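Local coordinates for putative p22 protein (Leishmania major, PDB 1YQF) that is of unknown function but belongs to the MAM33 family of mitochondrial glycoproteins and is a sequence homologue of human p32, at residues Y97-Q100 / Q104-Q107. Numbering follows the deposited sequence.
Sequences YITQ and QTMQ
Tyr97 and Gln107 run side by side from neighbouring strands of a beta hairpin, a worked example of how alternating residues sort a hairpin's side chains onto two faces. The strands, 92-99 and 105-113, are the fourth and fifth across the antiparallel sheet, and they run almost exactly antiparallel where 97-99 faces 105-107. Tyr97 and Gln107 form a non-hydrogen-bonded pair. Gln107 holds CG anti to the backbone N (chi1 -177°), and the chain runs on extended beside the ring, with Gln107 CG 3.7 Å from Tyr97 CE2. Ring and amide planes are turned 55° apart, and a water in the ring plane accepts from Tyr97 OH at 2.7 Å and donates to Gln107 OE1, closing a bridge between the polar ends. Gln107 OE1 is also hydrogen-bonded to Tyr125 OH of the adjoining strand 116-125.

On the same face, covered by helix 128-132, where both threonines touch Ala128, Thr99 crosses Thr105 at a slant, with CG2 of Thr105 also lying at the edge of the tyrosine ring. Between these two pairs, Ile98 and Met106 project together from the other face toward helix 156-168, Ile98 CD1 touching Met106 SD at 4.2 Å; Phe201 of the second subunit packs on this methionine. Their backbones exchange two hydrogen bonds, Ile98 N to Met106 O and Met106 N to Ile98 O. Near the turn, Gln100 N points almost straight at Gln104 O, 2.9 Å away with an N-H...O angle of 179°. The hydroxyls Thr99 OG1 and Thr105 OG1 meet at 2.7 Å, and Thr105 OG1 is also hydrogen-bonded to Gly103 O.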
loop_
_atom_site.group_PDB
_atom_site.type_symbol
_atom_site.label_atom_id
_atom_site.label_comp_id
_atom_site.label_asym_id
_atom_site.label_seq_id
_atom_site.Cartn_x
_atom_site.Cartn_y
_atom_site.Cartn_z
ATOM N N TYR A 97 5.728 -7.630 19.228
ATOM C CA TYR A 97 5.153 -6.622 20.108
ATOM C C TYR A 97 5.511 -6.923 21.560
ATOM O O TYR A 97 5.369 -8.050 22.024
ATOM C CB TYR A 97 3.634 -6.559 19.936
ATOM C CG TYR A 97 3.196 -6.311 18.509
ATOM C CD1 TYR A 97 3.044 -7.370 17.617
ATOM C CD2 TYR A 97 2.937 -5.023 18.049
ATOM C CE1 TYR A 97 2.646 -7.152 16.298
ATOM C CE2 TYR A 97 2.539 -4.797 16.732
ATOM C CZ TYR A 97 2.395 -5.869 15.864
ATOM O OH TYR A 97 1.993 -5.668 14.565
ATOM N N ILE A 98 5.985 -5.906 22.267
ATOM C CA ILE A 98 6.319 -6.020 23.682
ATOM C C ILE A 98 5.497 -4.963 24.403
ATOM O O ILE A 98 5.760 -3.775 24.269
ATOM C CB ILE A 98 7.836 -5.794 23.907
ATOM C CG1 ILE A 98 8.649 -6.787 23.070
ATOM C CG2 ILE A 98 8.187 -5.936 25.388
ATOM C CD1 ILE A 98 10.152 -6.671 23.237
ATOM N N THR A 99 4.492 -5.404 25.153
ATOM C CA THR A 99 3.575 -4.496 25.829
ATOM C C THR A 99 3.829 -4.475 27.336
ATOM O O THR A 99 3.823 -5.515 27.994
ATOM C CB THR A 99 2.119 -4.909 25.534
ATOM O OG1 THR A 99 1.823 -4.684 24.150
ATOM C CG2 THR A 99 1.123 -4.016 26.287
ATOM N N GLN A 100 4.046 -3.280 27.871
ATOM C CA GLN A 100 4.260 -3.086 29.299
ATOM C C GLN A 100 2.930 -3.111 30.045
ATOM O O GLN A 100 1.863 -3.121 29.432
ATOM C CB GLN A 100 4.964 -1.750 29.557
ATOM C CG GLN A 100 6.317 -1.580 28.859
ATOM C CD GLN A 100 7.400 -2.518 29.379
ATOM O OE1 GLN A 100 7.267 -3.103 30.451
ATOM N NE2 GLN A 100 8.475 -2.657 28.616
ATOM N N GLN A 104 2.093 0.817 27.125
ATOM C CA GLN A 104 3.135 1.239 26.187
ATOM C C GLN A 104 3.735 0.018 25.484
ATOM O O GLN A 104 4.068 -0.964 26.142
ATOM C CB GLN A 104 4.236 2.028 26.913
ATOM C CG GLN A 104 4.773 3.226 26.122
ATOM C CD GLN A 104 5.844 4.019 26.870
ATOM O OE1 GLN A 104 6.367 5.002 26.342
ATOM N NE2 GLN A 104 6.168 3.597 28.089
ATOM N N THR A 105 3.875 0.090 24.159
ATOM C CA THR A 105 4.220 -1.083 23.347
ATOM C C THR A 105 5.331 -0.825 22.331
ATOM O O THR A 105 5.246 0.093 21.524
ATOM C CB THR A 105 2.970 -1.584 22.580
ATOM O OG1 THR A 105 1.999 -2.093 23.505
ATOM C CG2 THR A 105 3.319 -2.779 21.700
ATOM N N MET A 106 6.351 -1.675 22.350
ATOM C CA MET A 106 7.394 -1.660 21.335
ATOM C C MET A 106 7.003 -2.600 20.210
ATOM O O MET A 106 6.526 -3.702 20.457
ATOM C CB MET A 106 8.723 -2.136 21.915
ATOM C CG MET A 106 9.883 -2.082 20.907
ATOM S SD MET A 106 11.286 -3.081 21.391
ATOM C CE MET A 106 12.007 -2.065 22.632
ATOM N N GLN A 107 7.240 -2.168 18.978
ATOM C CA GLN A 107 7.063 -3.010 17.806
ATOM C C GLN A 107 8.407 -3.142 17.098
ATOM O O GLN A 107 9.002 -2.140 16.712
ATOM C CB GLN A 107 6.030 -2.398 16.855
ATOM C CG GLN A 107 5.723 -3.258 15.635
ATOM C CD GLN A 107 4.904 -2.530 14.583
ATOM O OE1 GLN A 107 3.890 -1.904 14.895
ATOM N NE2 GLN A 107 5.339 -2.616 13.335
HETATM O O HOH W 1 1.439 -3.046 14.082
#